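Local coordinates for hypothetical protein Cgl1923 (Corynebacterium glutamicum ATCC 13032, PDB 2P90) that is of unknown function but belongs to the PAC2 family and is probably related to proteasome assembly chaperones, at residues 51-56 with 94-99; 100-105 with 224-229. One frame throughout, in Å; residues are numbered along the deposited sequence.

Interaction 1 (51-56 with 94-99); sequences DALDHR and HVVRDN
The imidazoles of His55 and His94 form an offset edge-to-face pair: the rim of the His55 ring is turned toward the face of His94, with the planes 88° apart and the centroids 5.7 Å from each other. Both side chains point the same way and lie side by side. A chi1 of 55° sets His55 CG between the backbone N and the carbonyl carbon.

Beneath the rings the two strands run antiparallel, their short axes 4.6 Å apart at closest approach and 160° between directions. Arg56 and Val95 form a hydrogen-bonded pair, closed by Arg56 N to Val95 O at 2.8 Å and by Val95 N to Arg56 O. The next pair, His55 with Val96, is non-hydrogen-bonded, and its CA atoms come within 4.2 Å. Arg97 N then donates to Asp54 O in a nearly straight bond; a water lies between Asp54 N and Arg97 O of the same pair, though its approach to Arg97 O is doubtfully short.

On the face carrying Arg56 and Val95, Arg56 CB packs on Val95 CG1 at 3.7 Å. On the face of His55 and Val96, Leu53 from the loop before the strand crosses Val96 at about a right angle, its CB 3.7 Å from Val96 CG1, while its CD2 comes within 3.3 Å of Arg97 O.

The contact joins the C-terminal part of helix 41-52 and the early part of strand 54-61 to strand 92-97 in the mixed sheet. Met50 of that helix touches both histidines, and Pro230 touches Leu53. Beyond the strand, Arg97 NH1 bonds Ser19 O. On its other side, strand 92-97 pairs with strand 103-108, where Val96 meets Phe104 and Met106.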
# COMPACT_ATOMS: atom_id res chain seq x y z
N ASP B 51 -23.18 -2.36 -19.39
CA ASP B 51 -23.19 -2.26 -20.84
C ASP B 51 -24.52 -2.69 -21.43
O ASP B 51 -24.94 -2.16 -22.45
CB ASP B 51 -22.13 -3.16 -21.43
CG ASP B 51 -20.74 -2.65 -21.20
OD1 ASP B 51 -20.62 -1.46 -20.79
OD2 ASP B 51 -19.77 -3.42 -21.43
N ALA B 52 -25.17 -3.64 -20.77
CA ALA B 52 -26.31 -4.33 -21.33
C ALA B 52 -27.66 -3.76 -20.92
O ALA B 52 -28.63 -3.88 -21.66
CB ALA B 52 -26.26 -5.83 -21.00
N LEU B 53 -27.73 -3.15 -19.73
CA LEU B 53 -29.00 -2.69 -19.16
C LEU B 53 -29.03 -1.18 -18.94
O LEU B 53 -27.95 -0.55 -18.82
CB LEU B 53 -29.27 -3.44 -17.85
CG LEU B 53 -29.57 -4.94 -18.01
CD1 LEU B 53 -29.54 -5.62 -16.67
CD2 LEU B 53 -30.94 -5.21 -18.70
N ASP B 54 -30.23 -0.59 -18.89
CA ASP B 54 -30.33 0.83 -18.51
C ASP B 54 -30.00 0.99 -17.02
O ASP B 54 -30.44 0.20 -16.16
CB ASP B 54 -31.70 1.48 -18.87
CG ASP B 54 -31.97 1.54 -20.43
OD1 ASP B 54 -31.06 1.94 -21.23
OD2 ASP B 54 -33.10 1.17 -20.83
N HIS B 55 -29.20 2.02 -16.72
CA HIS B 55 -28.75 2.32 -15.36
C HIS B 55 -28.68 3.84 -15.15
O HIS B 55 -28.44 4.58 -16.09
CB HIS B 55 -27.39 1.67 -15.07
CG HIS B 55 -26.33 2.03 -16.06
ND1 HIS B 55 -25.50 3.12 -15.90
CD2 HIS B 55 -25.98 1.46 -17.23
CE1 HIS B 55 -24.67 3.19 -16.93
NE2 HIS B 55 -24.94 2.19 -17.75
N ARG B 56 -28.93 4.29 -13.93
CA ARG B 56 -28.82 5.71 -13.58
C ARG B 56 -28.00 5.79 -12.30
O ARG B 56 -28.25 5.03 -11.34
CB ARG B 56 -30.20 6.37 -13.34
CG ARG B 56 -31.20 6.56 -14.54
CD ARG B 56 -30.73 7.52 -15.65
NE ARG B 56 -30.33 6.78 -16.87
CZ ARG B 56 -31.18 6.34 -17.82
NH1 ARG B 56 -32.49 6.57 -17.73
NH2 ARG B 56 -30.71 5.66 -18.87
N HIS B 94 -25.77 2.56 -8.30
CA HIS B 94 -26.66 2.75 -9.48
C HIS B 94 -27.99 2.10 -9.27
O HIS B 94 -28.09 1.09 -8.55
CB HIS B 94 -26.08 2.12 -10.74
CG HIS B 94 -24.77 2.71 -11.16
ND1 HIS B 94 -23.56 2.24 -10.69
CD2 HIS B 94 -24.49 3.73 -11.99
CE1 HIS B 94 -22.59 2.95 -11.22
NE2 HIS B 94 -23.12 3.86 -12.01
N VAL B 95 -29.02 2.70 -9.90
CA VAL B 95 -30.28 2.00 -10.12
C VAL B 95 -30.19 1.36 -11.51
O VAL B 95 -29.89 2.04 -12.49
CB VAL B 95 -31.58 2.88 -9.94
CG1 VAL B 95 -31.53 4.18 -10.72
CG2 VAL B 95 -32.87 2.05 -10.28
N VAL B 96 -30.38 0.05 -11.56
CA VAL B 96 -30.31 -0.69 -12.83
C VAL B 96 -31.68 -1.35 -13.11
O VAL B 96 -32.34 -1.84 -12.19
CB VAL B 96 -29.14 -1.75 -12.85
CG1 VAL B 96 -28.97 -2.37 -14.27
CG2 VAL B 96 -27.79 -1.15 -12.33
N ARG B 97 -32.12 -1.37 -14.36
CA ARG B 97 -33.38 -2.05 -14.67
C ARG B 97 -33.19 -3.27 -15.57
O ARG B 97 -32.55 -3.17 -16.64
CB ARG B 97 -34.41 -1.05 -15.22
CG ARG B 97 -34.96 -0.16 -14.10
CD ARG B 97 -35.61 1.09 -14.62
NE ARG B 97 -35.82 2.09 -13.56
CZ ARG B 97 -36.80 2.08 -12.65
NH1 ARG B 97 -36.88 3.05 -11.76
NH2 ARG B 97 -37.70 1.10 -12.62
N ASP B 98 -33.72 -4.41 -15.14
CA ASP B 98 -33.65 -5.66 -15.93
C ASP B 98 -34.51 -5.60 -17.21
O ASP B 98 -35.11 -4.56 -17.53
CB ASP B 98 -33.99 -6.89 -15.07
CG ASP B 98 -35.49 -6.99 -14.71
OD1 ASP B 98 -36.35 -6.20 -15.23
OD2 ASP B 98 -35.81 -7.89 -13.88
N ASN B 99 -34.56 -6.72 -17.94
CA ASN B 99 -35.29 -6.77 -19.22
C ASN B 99 -36.80 -6.38 -19.11
O ASN B 99 -37.40 -5.89 -20.07
CB ASN B 99 -35.14 -8.14 -19.86
CG ASN B 99 -33.77 -8.35 -20.49
OD1 ASN B 99 -33.13 -7.41 -20.96
ND2 ASN B 99 -33.34 -9.62 -20.53
O HOH W 1 -32.72 -2.16 -18.83

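Interaction 2 (100-105 with 224-229); sequences DNKPFL and SADLNL
Apolar packing centres on Phe104 and Leu227. Leu227 CD1 stands over one face of the ring, 4.0 Å from its centroid and 14° off the normal, a CH-pi contact displaced toward the rim. The second methyl, CD2, comes to 3.6 Å from Phe104 CD2, so both branches of the leucine touch the ring. Leu229 CD2 adds a looser contact at 4.2 Å from Phe104 CE2.

The charged contact is made by Lys102. Its CG is anti to the backbone N (chi1 -173°), and the extended chain beyond it carries NZ to Asp226 O, a hydrogen bond of 3.2 Å with the donor tilted 26° from the carbonyl plane. The carboxylate adds only a long salt bridge, NZ to Asp226 OD2 at 3.8 Å.

A third, amide contact is weak: Asn228 ND2 donates to Asp100 OD2 over 3.4 Å. The OD1 of the same amide accepts from Asn99 ND2.

Taken together, the closest partner of the lysine's ammonium within the contact is the backbone carbonyl of Asp226, near the C-terminal end of helix 211-225, and the carboxylate probably contributes mostly long-range attraction, while the buried Phe104 ring supplies the closest apolar packing.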
# COMPACT_ATOMS: atom_id res chain seq x y z
N ASP B 100 -37.37 -6.56 -17.92
CA ASP B 100 -38.75 -6.13 -17.63
C ASP B 100 -38.85 -4.76 -16.96
O ASP B 100 -39.90 -4.41 -16.42
CB ASP B 100 -39.43 -7.18 -16.74
CG ASP B 100 -39.52 -8.54 -17.43
OD1 ASP B 100 -40.06 -8.60 -18.57
OD2 ASP B 100 -39.03 -9.53 -16.84
N ASN B 101 -37.76 -3.99 -16.98
CA ASN B 101 -37.73 -2.67 -16.33
C ASN B 101 -37.93 -2.75 -14.79
O ASN B 101 -38.30 -1.77 -14.14
CB ASN B 101 -38.75 -1.74 -17.01
CG ASN B 101 -38.51 -0.27 -16.71
OD1 ASN B 101 -37.52 0.32 -17.17
ND2 ASN B 101 -39.44 0.34 -15.95
N LYS B 102 -37.68 -3.93 -14.22
CA LYS B 102 -37.68 -4.08 -12.77
C LYS B 102 -36.36 -3.55 -12.15
O LYS B 102 -35.25 -3.99 -12.55
CB LYS B 102 -37.86 -5.55 -12.41
CG LYS B 102 -38.04 -5.80 -10.92
CD LYS B 102 -38.15 -7.28 -10.59
CE LYS B 102 -37.82 -7.48 -9.11
NZ LYS B 102 -38.42 -8.71 -8.53
N PRO B 103 -36.46 -2.59 -11.19
CA PRO B 103 -35.26 -1.96 -10.64
C PRO B 103 -34.48 -2.84 -9.66
O PRO B 103 -35.06 -3.57 -8.86
CB PRO B 103 -35.80 -0.72 -9.90
CG PRO B 103 -37.24 -1.08 -9.54
CD PRO B 103 -37.71 -2.02 -10.62
N PHE B 104 -33.16 -2.77 -9.74
CA PHE B 104 -32.31 -3.19 -8.64
C PHE B 104 -31.14 -2.23 -8.47
O PHE B 104 -30.87 -1.35 -9.31
CB PHE B 104 -31.82 -4.64 -8.80
CG PHE B 104 -30.95 -4.87 -10.01
CD1 PHE B 104 -29.56 -4.96 -9.87
CD2 PHE B 104 -31.51 -5.00 -11.28
CE1 PHE B 104 -28.75 -5.21 -10.98
CE2 PHE B 104 -30.73 -5.24 -12.41
CZ PHE B 104 -29.33 -5.34 -12.26
N LEU B 105 -30.43 -2.42 -7.36
CA LEU B 105 -29.34 -1.55 -7.00
C LEU B 105 -27.98 -2.25 -7.13
O LEU B 105 -27.81 -3.42 -6.77
CB LEU B 105 -29.56 -1.03 -5.58
CG LEU B 105 -30.17 0.34 -5.46
CD1 LEU B 105 -31.32 0.62 -6.40
CD2 LEU B 105 -30.56 0.63 -3.98
N SER B 224 -32.07 -15.32 -7.27
CA SER B 224 -32.42 -14.97 -5.89
C SER B 224 -33.01 -13.57 -5.71
O SER B 224 -33.53 -13.24 -4.65
CB SER B 224 -31.20 -15.15 -4.99
OG SER B 224 -30.02 -14.83 -5.68
N ALA B 225 -32.93 -12.75 -6.74
CA ALA B 225 -33.46 -11.41 -6.69
C ALA B 225 -34.64 -11.30 -7.65
O ALA B 225 -35.24 -10.22 -7.77
CB ALA B 225 -32.37 -10.40 -7.05
N ASP B 226 -34.96 -12.41 -8.32
CA ASP B 226 -36.04 -12.47 -9.30
C ASP B 226 -35.84 -11.41 -10.38
O ASP B 226 -36.66 -10.49 -10.54
CB ASP B 226 -37.42 -12.33 -8.61
CG ASP B 226 -38.61 -12.68 -9.53
OD1 ASP B 226 -38.42 -13.42 -10.55
OD2 ASP B 226 -39.73 -12.21 -9.23
N LEU B 227 -34.74 -11.55 -11.12
CA LEU B 227 -34.38 -10.60 -12.19
C LEU B 227 -34.27 -11.31 -13.53
O LEU B 227 -33.89 -12.47 -13.59
CB LEU B 227 -33.05 -9.86 -11.87
CG LEU B 227 -32.89 -9.08 -10.54
CD1 LEU B 227 -31.40 -8.81 -10.17
CD2 LEU B 227 -33.72 -7.78 -10.51
N ASN B 228 -34.61 -10.59 -14.60
CA ASN B 228 -34.50 -11.09 -15.96
C ASN B 228 -33.32 -10.41 -16.68
O ASN B 228 -33.43 -9.28 -17.16
CB ASN B 228 -35.85 -10.94 -16.72
CG ASN B 228 -35.77 -11.27 -18.25
OD1 ASN B 228 -34.74 -11.72 -18.77
ND2 ASN B 228 -36.87 -11.03 -18.96
N LEU B 229 -32.20 -11.13 -16.76
CA LEU B 229 -30.93 -10.55 -17.24
C LEU B 229 -30.48 -11.00 -18.64
O LEU B 229 -30.46 -12.18 -18.92
CB LEU B 229 -29.82 -10.76 -16.20
CG LEU B 229 -30.11 -10.20 -14.79
CD1 LEU B 229 -28.99 -10.55 -13.81
CD2 LEU B 229 -30.35 -8.69 -14.82

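Interactions 1 and 2 are neighbours, their centres about 9 Å apart, and they meet where the neighbouring strands 92-97 and 103-108 pair. These strands follow one another in the chain, and Val96 N lies 2.7 Å from Phe104 O, a probable hydrogen bond between them. The connecting turn is tied to 224-229 as well: Asn99 N and Asn228 O are 2.9 Å apart, and Asp98 accepts from Lys102 N and Asn228 N through its two carboxylate oxygens. Apolar packing continues across the junction, with Leu53 CD1 3.7 Å from Leu229 CD2. Interaction 1 thus adds strand 54-61 to the sheet beside 92-97, and interaction 2 packs the segment 224-229 against the next strand.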